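Long-range contacts in aminofutalosine deaminase (Helicobacter pylori, PDB 7LKK), which deaminates aminofutalosine in the menaquinone pathway as a metal-dependent amidohydrolase, held here with an iron(III) ion and the inhibitor methylthio-coformycin: residues K188-P196 against L210-H221; I263-V274 against R286-I297. One frame throughout, in Å; residues are numbered along the deposited sequence.

Contact 1 (K188-P196 against L210-H221); sequences KAALAVHAP and LAKDSQSLLSTH. With FE (Fe (III) ion), chain E; MCF ((8R)-3-(5-S-methyl-5-thio-beta-D-ribofuranosyl)-3,6,7,8-tetrahydroimidazo[4,5-d][1,3]diazepin-8-ol), chain J; EDO (1,2-ethanediol), chain H.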
loop_
_atom_site.group_PDB
_atom_site.type_symbol
_atom_site.label_atom_id
_atom_site.label_comp_id
_atom_site.label_asym_id
_atom_site.label_seq_id
_atom_site.Cartn_x
_atom_site.Cartn_y
_atom_site.Cartn_z
ATOM N N LYS A 188 -6.051 -17.499 -25.527
ATOM C CA LYS A 188 -7.447 -17.909 -25.529
ATOM C C LYS A 188 -8.322 -16.681 -25.737
ATOM O O LYS A 188 -8.139 -15.663 -25.063
ATOM C CB LYS A 188 -7.818 -18.613 -24.221
ATOM C CG LYS A 188 -9.307 -18.897 -24.071
ATOM C CD LYS A 188 -9.572 -20.045 -23.106
ATOM C CE LYS A 188 -8.951 -19.781 -21.744
ATOM N NZ LYS A 188 -9.143 -20.924 -20.804
ATOM N N ALA A 189 -9.261 -16.775 -26.672
ATOM C CA ALA A 189 -10.173 -15.677 -26.949
ATOM C C ALA A 189 -11.388 -15.759 -26.036
ATOM O O ALA A 189 -11.951 -16.837 -25.824
ATOM C CB ALA A 189 -10.614 -15.691 -28.414
ATOM N N ALA A 190 -11.791 -14.609 -25.501
ATOM C CA ALA A 190 -12.931 -14.517 -24.604
ATOM C C ALA A 190 -13.664 -13.212 -24.885
ATOM O O ALA A 190 -13.238 -12.406 -25.716
ATOM C CB ALA A 190 -12.494 -14.616 -23.138
ATOM N N LEU A 191 -14.776 -13.006 -24.184
ATOM C CA LEU A 191 -15.658 -11.875 -24.428
ATOM C C LEU A 191 -16.023 -11.211 -23.110
ATOM O O LEU A 191 -15.985 -11.831 -22.045
ATOM C CB LEU A 191 -16.929 -12.310 -25.169
ATOM C CG LEU A 191 -16.725 -12.702 -26.632
ATOM C CD1 LEU A 191 -17.806 -13.665 -27.093
ATOM C CD2 LEU A 191 -16.696 -11.461 -27.508
ATOM N N ALA A 192 -16.383 -9.933 -23.190
ATOM C CA ALA A 192 -16.736 -9.179 -21.998
ATOM C C ALA A 192 -17.879 -8.221 -22.291
ATOM O O ALA A 192 -17.935 -7.608 -23.361
ATOM C CB ALA A 192 -15.532 -8.398 -21.453
ATOM N N VAL A 193 -18.791 -8.112 -21.330
ATOM C CA VAL A 193 -19.795 -7.058 -21.289
ATOM C C VAL A 193 -19.298 -6.015 -20.302
ATOM O O VAL A 193 -18.976 -6.349 -19.157
ATOM C CB VAL A 193 -21.166 -7.611 -20.863
ATOM C CG1 VAL A 193 -22.195 -6.491 -20.793
ATOM C CG2 VAL A 193 -21.618 -8.720 -21.810
ATOM N N HIS A 194 -19.209 -4.757 -20.740
ATOM C CA HIS A 194 -18.518 -3.760 -19.926
ATOM C C HIS A 194 -19.179 -3.595 -18.560
ATOM O O HIS A 194 -18.560 -3.858 -17.524
ATOM C CB HIS A 194 -18.448 -2.414 -20.640
ATOM C CG HIS A 194 -17.797 -1.351 -19.811
ATOM N ND1 HIS A 194 -18.513 -0.372 -19.158
ATOM C CD2 HIS A 194 -16.498 -1.144 -19.491
ATOM C CE1 HIS A 194 -17.682 0.405 -18.488
ATOM N NE2 HIS A 194 -16.453 -0.041 -18.673
ATOM N N ALA A 195 -20.430 -3.155 -18.537
ATOM C CA ALA A 195 -21.076 -2.788 -17.281
ATOM C C ALA A 195 -22.577 -2.670 -17.523
ATOM O O ALA A 195 -23.015 -2.542 -18.670
ATOM C CB ALA A 195 -20.511 -1.469 -16.730
ATOM N N PRO A 196 -23.379 -2.721 -16.452
ATOM C CA PRO A 196 -24.828 -2.522 -16.618
ATOM C C PRO A 196 -25.207 -1.152 -17.158
ATOM O O PRO A 196 -26.238 -1.034 -17.832
ATOM C CB PRO A 196 -25.372 -2.733 -15.198
ATOM C CG PRO A 196 -24.354 -3.592 -14.526
ATOM C CD PRO A 196 -23.034 -3.172 -15.093
ATOM N N LEU A 210 -22.991 -15.183 -28.267
ATOM C CA LEU A 210 -21.776 -15.427 -29.038
ATOM C C LEU A 210 -20.738 -16.179 -28.214
ATOM O O LEU A 210 -20.025 -17.043 -28.736
ATOM C CB LEU A 210 -21.199 -14.104 -29.540
ATOM C CG LEU A 210 -19.864 -14.195 -30.282
ATOM C CD1 LEU A 210 -20.047 -14.861 -31.639
ATOM C CD2 LEU A 210 -19.239 -12.821 -30.436
ATOM N N ALA A 211 -20.644 -15.864 -26.920
ATOM C CA ALA A 211 -19.726 -16.587 -26.048
ATOM C C ALA A 211 -20.126 -18.052 -25.916
ATOM O O ALA A 211 -19.268 -18.941 -25.936
ATOM C CB ALA A 211 -19.672 -15.917 -24.677
ATOM N N LYS A 212 -21.427 -18.319 -25.772
ATOM C CA LYS A 212 -21.894 -19.699 -25.688
ATOM C C LYS A 212 -21.622 -20.453 -26.983
ATOM O O LYS A 212 -21.164 -21.601 -26.956
ATOM C CB LYS A 212 -23.385 -19.729 -25.359
ATOM C CG LYS A 212 -23.732 -19.179 -23.992
ATOM C CD LYS A 212 -25.230 -19.208 -23.753
ATOM C CE LYS A 212 -25.579 -18.647 -22.389
ATOM N NZ LYS A 212 -27.038 -18.715 -22.108
ATOM N N ASP A 213 -21.899 -19.822 -28.129
ATOM C CA ASP A 213 -21.676 -20.481 -29.412
ATOM C C ASP A 213 -20.204 -20.790 -29.640
ATOM O O ASP A 213 -19.875 -21.779 -30.306
ATOM C CB ASP A 213 -22.221 -19.615 -30.549
ATOM C CG ASP A 213 -23.731 -19.480 -30.506
ATOM O OD1 ASP A 213 -24.374 -20.268 -29.782
ATOM O OD2 ASP A 213 -24.275 -18.588 -31.195
ATOM N N SER A 214 -19.307 -19.970 -29.098
ATOM C CA SER A 214 -17.874 -20.155 -29.271
ATOM C C SER A 214 -17.207 -20.756 -28.040
ATOM O O SER A 214 -15.978 -20.873 -28.012
ATOM C CB SER A 214 -17.208 -18.826 -29.627
ATOM O OG SER A 214 -17.352 -17.891 -28.574
ATOM N N GLN A 215 -17.990 -21.138 -27.029
ATOM C CA GLN A 215 -17.473 -21.724 -25.791
ATOM C C GLN A 215 -16.420 -20.819 -25.153
ATOM O O GLN A 215 -15.346 -21.262 -24.735
ATOM C CB GLN A 215 -16.919 -23.129 -26.041
ATOM C CG GLN A 215 -17.918 -24.081 -26.689
ATOM C CD GLN A 215 -17.331 -25.455 -26.959
ATOM O OE1 GLN A 215 -17.817 -26.461 -26.443
ATOM N NE2 GLN A 215 -16.284 -25.503 -27.772
ATOM N N SER A 216 -16.741 -19.530 -25.076
ATOM C CA SER A 216 -15.835 -18.514 -24.565
ATOM C C SER A 216 -16.183 -18.148 -23.127
ATOM O O SER A 216 -17.339 -18.228 -22.705
ATOM C CB SER A 216 -15.883 -17.253 -25.435
ATOM O OG SER A 216 -15.347 -17.492 -26.725
ATOM N N LEU A 217 -15.163 -17.735 -22.376
ATOM C CA LEU A 217 -15.392 -17.193 -21.048
ATOM C C LEU A 217 -16.010 -15.801 -21.150
ATOM O O LEU A 217 -15.958 -15.142 -22.191
ATOM C CB LEU A 217 -14.083 -17.119 -20.256
ATOM C CG LEU A 217 -13.544 -18.342 -19.510
ATOM C CD1 LEU A 217 -13.776 -19.643 -20.263
ATOM C CD2 LEU A 217 -12.063 -18.150 -19.210
ATOM N N LEU A 218 -16.606 -15.350 -20.047
ATOM C CA LEU A 218 -17.212 -14.028 -19.980
ATOM C C LEU A 218 -16.672 -13.270 -18.775
ATOM O O LEU A 218 -16.237 -13.866 -17.787
ATOM C CB LEU A 218 -18.745 -14.104 -19.901
ATOM C CG LEU A 218 -19.469 -14.428 -21.210
ATOM C CD1 LEU A 218 -20.873 -14.947 -20.936
ATOM C CD2 LEU A 218 -19.508 -13.206 -22.117
ATOM N N SER A 219 -16.702 -11.945 -18.876
ATOM C CA SER A 219 -16.262 -11.070 -17.801
ATOM C C SER A 219 -17.107 -9.807 -17.852
ATOM O O SER A 219 -17.600 -9.421 -18.915
ATOM C CB SER A 219 -14.770 -10.734 -17.914
ATOM O OG SER A 219 -14.333 -9.960 -16.809
ATOM N N THR A 220 -17.280 -9.173 -16.697
ATOM C CA THR A 220 -18.090 -7.965 -16.627
ATOM C C THR A 220 -17.746 -7.196 -15.359
ATOM O O THR A 220 -17.357 -7.786 -14.347
ATOM C CB THR A 220 -19.590 -8.295 -16.668
ATOM O OG1 THR A 220 -20.353 -7.082 -16.709
ATOM C CG2 THR A 220 -20.003 -9.119 -15.455
ATOM N N HIS A 221 -17.866 -5.872 -15.439
ATOM C CA HIS A 221 -17.786 -5.011 -14.266
ATOM C C HIS A 221 -19.166 -4.927 -13.629
ATOM O O HIS A 221 -20.159 -4.685 -14.323
ATOM C CB HIS A 221 -17.289 -3.614 -14.641
ATOM C CG HIS A 221 -15.954 -3.608 -15.317
ATOM N ND1 HIS A 221 -15.812 -3.540 -16.686
ATOM C CD2 HIS A 221 -14.698 -3.661 -14.811
ATOM C CE1 HIS A 221 -14.528 -3.549 -16.995
ATOM N NE2 HIS A 221 -13.830 -3.622 -15.875
HETATM FE FE FE E . -11.532 -3.232 -15.463
HETATM O O8 MCF J . -12.413 -1.740 -14.545
HETATM C C8 MCF J . -11.817 -0.470 -14.482
HETATM C C7 MCF J . -12.716 0.570 -13.821
HETATM N N6 MCF J . -14.105 0.288 -14.083
HETATM C C5 MCF J . -14.538 0.038 -15.439
HETATM N N4 MCF J . -13.684 0.022 -16.622
HETATM C C10 MCF J . -12.239 0.265 -16.858
HETATM C C9 MCF J . -11.317 0.022 -15.857
HETATM N N1 MCF J . -10.118 0.313 -16.340
HETATM C C2 MCF J . -10.234 0.712 -17.605
HETATM N N3 MCF J . -11.532 0.671 -17.918
HETATM C C1S MCF J . -12.055 1.066 -19.262
HETATM C C2S MCF J . -13.142 0.116 -19.817
HETATM O O2S MCF J . -12.572 -0.955 -20.441
HETATM O O4S MCF J . -12.645 2.200 -19.185
HETATM C C4S MCF J . -13.730 2.223 -20.388
HETATM C C3S MCF J . -13.859 1.003 -20.827
HETATM O O3S MCF J . -13.193 0.884 -22.174
HETATM C C5S MCF J . -15.056 2.741 -19.859
HETATM S S5S MCF J . -15.950 3.595 -21.189
HETATM C C6S MCF J . -17.709 3.701 -20.753
HETATM C C1 EDO H . -20.781 -19.553 -21.252
HETATM O O1 EDO H . -19.753 -19.164 -20.334
HETATM C C2 EDO H . -20.206 -20.520 -22.277
HETATM O O2 EDO H . -19.336 -19.810 -23.165
HETATM O O HOH W 1 -12.630 -18.013 -23.567
HETATM O O HOH W 2 -12.909 -18.750 -27.502
#
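The imidazole of His221 meets His194 at its edge: the carbonyl O of His194 lies close to the ring plane, 2.9 Å from His221 ND1. Over one face of the same ring sits the inhibitor, its C5 3.7 Å above the plane. The His194 ring is turned obliquely to that of His221, planes 56° apart, and its NE2 makes a weak, long hydrogen bond to inhibitor N4. With CG anti to the backbone N (chi1 178°), His194 swings into the pocket, while its ND1 is held by Ser198.

The His194 carbonyl is gripped twice, by His221 N and His221 ND1 from opposite faces of its plane. Thr220 suits the preceding position because its OG1 reaches Val193 O at 2.9 Å, above the carbonyl plane; the same hydroxyl is also hydrogen-bonded to Tyr262 OH. The parallel strands behind are laced by Leu191 N to Leu217 O and Val193 N to Ser219 O. Ala190 CB packs on Leu217 CB and Ala192 CB lies by Ser219 O, small groups suiting places tight against the neighbouring chain. Leu191 pushes CD1 against Leu210 CD2 (3.7 Å) and Ala211 CB, the leucines crossing at about a right angle, to bind helix to strand. At the far end two waters link Ala189 O to Leu217 N and Ser216 OG.

Since ND1 donates to the carbonyl, His221 NE2 is left to bind the iron. Inhibitor O8, His79, His81 and Asp328 complete the site. The beta-alpha-beta unit thus fixes the rotation of a metal ligand, and the carbonyl probably makes the imidazole a somewhat stronger donor.

Contact 2 (I263-V274 against R286-I297); sequences IDMFKDTHTLFV and RIKSQVKNAFLI. With EDO (1,2-ethanediol), chain H.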
loop_
_atom_site.group_PDB
_atom_site.type_symbol
_atom_site.label_atom_id
_atom_site.label_comp_id
_atom_site.label_asym_id
_atom_site.label_seq_id
_atom_site.Cartn_x
_atom_site.Cartn_y
_atom_site.Cartn_z
ATOM N N ILE A 263 -27.889 -9.720 -13.636
ATOM C CA ILE A 263 -27.244 -10.972 -13.240
ATOM C C ILE A 263 -27.824 -12.148 -14.015
ATOM O O ILE A 263 -27.085 -13.019 -14.493
ATOM C CB ILE A 263 -27.385 -11.184 -11.720
ATOM C CG1 ILE A 263 -26.591 -10.132 -10.947
ATOM C CG2 ILE A 263 -26.953 -12.599 -11.330
ATOM C CD1 ILE A 263 -27.008 -10.010 -9.495
ATOM N N ASP A 264 -29.151 -12.190 -14.158
ATOM C CA ASP A 264 -29.806 -13.346 -14.763
ATOM C C ASP A 264 -29.388 -13.575 -16.209
ATOM O O ASP A 264 -29.495 -14.705 -16.695
ATOM C CB ASP A 264 -31.325 -13.194 -14.677
ATOM C CG ASP A 264 -31.840 -13.289 -13.254
ATOM O OD1 ASP A 264 -31.027 -13.553 -12.341
ATOM O OD2 ASP A 264 -33.057 -13.096 -13.047
ATOM N N MET A 265 -28.914 -12.535 -16.905
ATOM C CA MET A 265 -28.421 -12.720 -18.268
ATOM C C MET A 265 -27.298 -13.746 -18.330
ATOM O O MET A 265 -27.153 -14.446 -19.338
ATOM C CB MET A 265 -27.925 -11.393 -18.842
ATOM C CG MET A 265 -29.007 -10.389 -19.184
ATOM S SD MET A 265 -28.336 -9.064 -20.208
ATOM C CE MET A 265 -26.962 -8.527 -19.191
ATOM N N PHE A 266 -26.486 -13.836 -17.277
ATOM C CA PHE A 266 -25.333 -14.721 -17.240
ATOM C C PHE A 266 -25.651 -16.070 -16.605
ATOM O O PHE A 266 -24.728 -16.793 -16.216
ATOM C CB PHE A 266 -24.180 -14.041 -16.496
ATOM C CG PHE A 266 -23.771 -12.722 -17.095
ATOM C CD1 PHE A 266 -22.766 -12.662 -18.046
ATOM C CD2 PHE A 266 -24.397 -11.548 -16.712
ATOM C CE1 PHE A 266 -22.391 -11.453 -18.603
ATOM C CE2 PHE A 266 -24.028 -10.336 -17.267
ATOM C CZ PHE A 266 -23.022 -10.288 -18.211
ATOM N N LYS A 267 -26.932 -16.416 -16.498
ATOM C CA LYS A 267 -27.339 -17.684 -15.906
ATOM C C LYS A 267 -26.672 -18.857 -16.615
ATOM O O LYS A 267 -26.656 -18.926 -17.847
ATOM C CB LYS A 267 -28.863 -17.821 -15.967
ATOM C CG LYS A 267 -29.392 -19.163 -15.500
ATOM C CD LYS A 267 -30.870 -19.082 -15.160
ATOM C CE LYS A 267 -31.681 -20.089 -15.957
ATOM N NZ LYS A 267 -32.062 -19.557 -17.297
ATOM N N ASP A 268 -26.123 -19.776 -15.823
ATOM C CA ASP A 268 -25.456 -20.982 -16.315
ATOM C C ASP A 268 -24.346 -20.641 -17.311
ATOM O O ASP A 268 -24.326 -21.103 -18.452
ATOM C CB ASP A 268 -26.469 -21.949 -16.936
ATOM C CG ASP A 268 -27.570 -22.346 -15.971
ATOM O OD1 ASP A 268 -28.757 -22.176 -16.316
ATOM O OD2 ASP A 268 -27.250 -22.833 -14.868
ATOM N N THR A 269 -23.404 -19.821 -16.847
ATOM C CA THR A 269 -22.246 -19.428 -17.637
ATOM C C THR A 269 -21.003 -19.483 -16.758
ATOM O O THR A 269 -21.081 -19.652 -15.540
ATOM C CB THR A 269 -22.399 -18.017 -18.227
ATOM O OG1 THR A 269 -22.669 -17.084 -17.174
ATOM C CG2 THR A 269 -23.526 -17.967 -19.252
ATOM N N HIS A 270 -19.844 -19.347 -17.401
ATOM C CA HIS A 270 -18.565 -19.141 -16.719
ATOM C C HIS A 270 -18.223 -17.663 -16.879
ATOM O O HIS A 270 -17.632 -17.250 -17.878
ATOM C CB HIS A 270 -17.490 -20.052 -17.309
ATOM C CG HIS A 270 -16.148 -19.923 -16.655
ATOM N ND1 HIS A 270 -15.444 -21.012 -16.187
ATOM C CD2 HIS A 270 -15.370 -18.841 -16.409
ATOM C CE1 HIS A 270 -14.296 -20.606 -15.673
ATOM N NE2 HIS A 270 -14.229 -19.293 -15.790
ATOM N N THR A 271 -18.593 -16.856 -15.883
ATOM C CA THR A 271 -18.485 -15.404 -15.980
ATOM C C THR A 271 -17.715 -14.843 -14.794
ATOM O O THR A 271 -18.018 -15.164 -13.640
ATOM C CB THR A 271 -19.871 -14.749 -16.053
ATOM O OG1 THR A 271 -20.562 -15.217 -17.216
ATOM C CG2 THR A 271 -19.743 -13.234 -16.132
ATOM N N LEU A 272 -16.728 -13.999 -15.082
ATOM C CA LEU A 272 -16.009 -13.254 -14.058
ATOM C C LEU A 272 -16.762 -11.967 -13.743
ATOM O O LEU A 272 -17.094 -11.196 -14.650
ATOM C CB LEU A 272 -14.586 -12.923 -14.515
ATOM C CG LEU A 272 -13.495 -13.997 -14.473
ATOM C CD1 LEU A 272 -13.778 -15.129 -15.451
ATOM C CD2 LEU A 272 -12.141 -13.371 -14.766
ATOM N N PHE A 273 -17.033 -11.742 -12.461
ATOM C CA PHE A 273 -17.666 -10.519 -11.982
ATOM C C PHE A 273 -16.621 -9.706 -11.231
ATOM O O PHE A 273 -16.093 -10.166 -10.213
ATOM C CB PHE A 273 -18.861 -10.830 -11.080
ATOM C CG PHE A 273 -20.099 -11.213 -11.829
ATOM C CD1 PHE A 273 -20.265 -12.503 -12.304
ATOM C CD2 PHE A 273 -21.101 -10.284 -12.058
ATOM C CE1 PHE A 273 -21.405 -12.859 -12.994
ATOM C CE2 PHE A 273 -22.245 -10.637 -12.749
ATOM C CZ PHE A 273 -22.396 -11.924 -13.217
ATOM N N VAL A 274 -16.316 -8.511 -11.739
ATOM C CA VAL A 274 -15.223 -7.686 -11.237
ATOM C C VAL A 274 -15.774 -6.595 -10.330
ATOM O O VAL A 274 -16.837 -6.020 -10.607
ATOM C CB VAL A 274 -14.415 -7.082 -12.404
ATOM C CG1 VAL A 274 -13.198 -6.330 -11.887
ATOM C CG2 VAL A 274 -13.999 -8.174 -13.379
ATOM N N ARG A 286 -27.455 -14.228 -5.489
ATOM C CA ARG A 286 -28.079 -14.391 -6.798
ATOM C C ARG A 286 -27.039 -14.728 -7.856
ATOM O O ARG A 286 -27.273 -15.582 -8.719
ATOM C CB ARG A 286 -28.837 -13.120 -7.177
ATOM C CG ARG A 286 -29.663 -13.243 -8.448
ATOM C CD ARG A 286 -31.015 -13.874 -8.165
ATOM N NE ARG A 286 -31.949 -13.699 -9.274
ATOM C CZ ARG A 286 -33.261 -13.885 -9.179
ATOM N NH1 ARG A 286 -33.797 -14.251 -8.022
ATOM N NH2 ARG A 286 -34.040 -13.709 -10.237
ATOM N N ILE A 287 -25.886 -14.057 -7.811
ATOM C CA ILE A 287 -24.800 -14.362 -8.738
ATOM C C ILE A 287 -24.386 -15.821 -8.597
ATOM O O ILE A 287 -24.241 -16.545 -9.590
ATOM C CB ILE A 287 -23.609 -13.418 -8.492
ATOM C CG1 ILE A 287 -23.922 -12.000 -8.970
ATOM C CG2 ILE A 287 -22.365 -13.932 -9.183
ATOM C CD1 ILE A 287 -22.883 -10.979 -8.556
ATOM N N LYS A 288 -24.202 -16.272 -7.354
ATOM C CA LYS A 288 -23.755 -17.639 -7.105
ATOM C C LYS A 288 -24.764 -18.659 -7.617
ATOM O O LYS A 288 -24.396 -19.626 -8.294
ATOM C CB LYS A 288 -23.505 -17.829 -5.608
ATOM C CG LYS A 288 -23.495 -19.277 -5.149
ATOM C CD LYS A 288 -22.081 -19.787 -4.946
ATOM C CE LYS A 288 -22.079 -21.065 -4.122
ATOM N NZ LYS A 288 -20.710 -21.478 -3.712
ATOM N N SER A 289 -26.045 -18.465 -7.298
ATOM C CA SER A 289 -27.056 -19.459 -7.639
ATOM C C SER A 289 -27.427 -19.432 -9.117
ATOM O O SER A 289 -27.739 -20.483 -9.689
ATOM C CB SER A 289 -28.306 -19.257 -6.782
ATOM O OG SER A 289 -28.912 -18.005 -7.046
ATOM N N GLN A 290 -27.406 -18.261 -9.753
ATOM C CA GLN A 290 -27.827 -18.153 -11.146
ATOM C C GLN A 290 -26.699 -18.474 -12.125
ATOM O O GLN A 290 -26.906 -19.213 -13.091
ATOM C CB GLN A 290 -28.376 -16.750 -11.421
ATOM C CG GLN A 290 -29.747 -16.484 -10.816
ATOM C CD GLN A 290 -30.839 -17.332 -11.444
ATOM O OE1 GLN A 290 -31.397 -16.977 -12.481
ATOM N NE2 GLN A 290 -31.152 -18.458 -10.813
ATOM N N VAL A 291 -25.502 -17.938 -11.884
ATOM C CA VAL A 291 -24.413 -18.108 -12.844
ATOM C C VAL A 291 -23.799 -19.503 -12.744
ATOM O O VAL A 291 -23.263 -20.016 -13.736
ATOM C CB VAL A 291 -23.366 -16.996 -12.643
ATOM C CG1 VAL A 291 -22.189 -17.162 -13.597
ATOM C CG2 VAL A 291 -24.010 -15.634 -12.836
ATOM N N LYS A 292 -23.862 -20.128 -11.563
ATOM C CA LYS A 292 -23.339 -21.469 -11.290
ATOM C C LYS A 292 -21.815 -21.490 -11.260
ATOM O O LYS A 292 -21.219 -22.061 -10.340
ATOM C CB LYS A 292 -23.838 -22.490 -12.318
ATOM C CG LYS A 292 -25.343 -22.651 -12.415
ATOM C CD LYS A 292 -26.001 -22.895 -11.074
ATOM C CE LYS A 292 -27.472 -23.242 -11.259
ATOM N NZ LYS A 292 -28.190 -22.209 -12.061
ATOM N N ASN A 293 -21.171 -20.886 -12.259
ATOM C CA ASN A 293 -19.715 -20.823 -12.296
ATOM C C ASN A 293 -19.225 -19.380 -12.328
ATOM O O ASN A 293 -18.512 -18.976 -13.254
ATOM C CB ASN A 293 -19.179 -21.605 -13.497
ATOM C CG ASN A 293 -19.175 -23.106 -13.258
ATOM O OD1 ASN A 293 -18.439 -23.610 -12.411
ATOM N ND2 ASN A 293 -20.008 -23.827 -14.000
ATOM N N ALA A 294 -19.602 -18.596 -11.322
ATOM C CA ALA A 294 -19.170 -17.213 -11.206
ATOM C C ALA A 294 -17.832 -17.115 -10.481
ATOM O O ALA A 294 -17.492 -17.956 -9.645
ATOM C CB ALA A 294 -20.220 -16.384 -10.468
ATOM N N PHE A 295 -17.081 -16.064 -10.801
ATOM C CA PHE A 295 -15.764 -15.829 -10.210
ATOM C C PHE A 295 -15.638 -14.349 -9.874
ATOM O O PHE A 295 -15.540 -13.511 -10.776
ATOM C CB PHE A 295 -14.650 -16.270 -11.159
ATOM C CG PHE A 295 -14.597 -17.754 -11.379
ATOM C CD1 PHE A 295 -13.869 -18.568 -10.527
ATOM C CD2 PHE A 295 -15.282 -18.338 -12.434
ATOM C CE1 PHE A 295 -13.820 -19.937 -10.727
ATOM C CE2 PHE A 295 -15.241 -19.705 -12.635
ATOM C CZ PHE A 295 -14.507 -20.505 -11.782
ATOM N N LEU A 296 -15.627 -14.028 -8.583
ATOM C CA LEU A 296 -15.475 -12.647 -8.148
ATOM C C LEU A 296 -14.018 -12.215 -8.266
ATOM O O LEU A 296 -13.115 -12.903 -7.780
ATOM C CB LEU A 296 -15.956 -12.482 -6.708
ATOM C CG LEU A 296 -17.434 -12.768 -6.438
ATOM C CD1 LEU A 296 -17.816 -12.285 -5.050
ATOM C CD2 LEU A 296 -18.315 -12.120 -7.496
ATOM N N ILE A 297 -13.794 -11.076 -8.914
ATOM C CA ILE A 297 -12.468 -10.485 -9.058
ATOM C C ILE A 297 -12.452 -9.177 -8.283
ATOM O O ILE A 297 -13.363 -8.352 -8.429
ATOM C CB ILE A 297 -12.106 -10.254 -10.536
ATOM C CG1 ILE A 297 -12.482 -11.472 -11.388
ATOM C CG2 ILE A 297 -10.625 -9.921 -10.672
ATOM C CD1 ILE A 297 -11.686 -12.719 -11.078
HETATM C C1 EDO H . -20.781 -19.553 -21.252
HETATM O O1 EDO H . -19.753 -19.164 -20.334
HETATM C C2 EDO H . -20.206 -20.520 -22.277
HETATM O O2 EDO H . -19.336 -19.810 -23.165
#
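Strands 269-274 and 294-297 run parallel, their axes 4.6 Å apart at closest and 26° from aligned, and a ladder from Phe295 N to Thr271 O, through Phe273 N to Phe295 O, ends with Ile297 N to Phe273 O at 2.8 Å.

Phe273 carries the apolar side. Ile287 CG2 lies over one face of its ring in a CH-pi contact, 4.2 Å from the centroid, while Val291 CG2 approaches CE1 obliquely; branched residues on helix 286-291 suit this broad aromatic surface. Ile263 crosses Ile287 at about a right angle, its CD1 touching Ile287 CG1 at 3.7 Å. On the other face of the strands, Leu272 CD2 packs on Ile297 CD1, and the Phe295 ring brings CE2 over the His270 ring near its rim, the two rings oblique; His270 NE2 is bound to Ala371 O.

Charges gather at the helix side. In one salt bridge Arg286, bent at chi2 (83°), grips Asp264 side-on, NE to OD1 at 3.2 Å and NH2 to OD2 at 3.0 Å. Both oxygens use syn lone pairs, and with the two planes only 18° apart the paired bonds hold the groups flat. Asp268 and Lys292 lie alongside in a second salt bridge, Lys292 NZ meeting Asp268 OD2 at 3.0 Å and also donating to Ser289 O, which ties the lysine back to its own helix. Asp268 N and Thr269 N donate to Gln290 O and Val291 O, so the loop entering the strand is fastened to the helix end.

Helix 281-291 joins the two strands and packs on the face that carries Phe273. Strand 218-222 pairs with the other edge of strand 269-275, Phe222 adding an edge-to-face contact to Phe273, and Val274 and Ile297 reach strand 69-80 beside His79.

Overall arrangement
Contacts 1 and 2 are two beta-alpha-beta units of the amidohydrolase TIM barrel, with centres 12 Å apart, whose facing strands, 218-222 and 269-275, are neighbours; probable hydrogen bonds join Leu218 and Thr220 to Leu272. Contact 1 is the more buried: its strand ends carry polar groups into the active site, one of them an iron ligand. Contact 2 is only partly buried and binds no metal itself, although Val274 lies near the iron. Both pack strand on helix, but contact 2 has the larger apolar cluster and adds salt bridges at its rim. One ethanediol, probably from the crystallisation liquor, bridges Ser216 O of contact 1 and His270 N of contact 2.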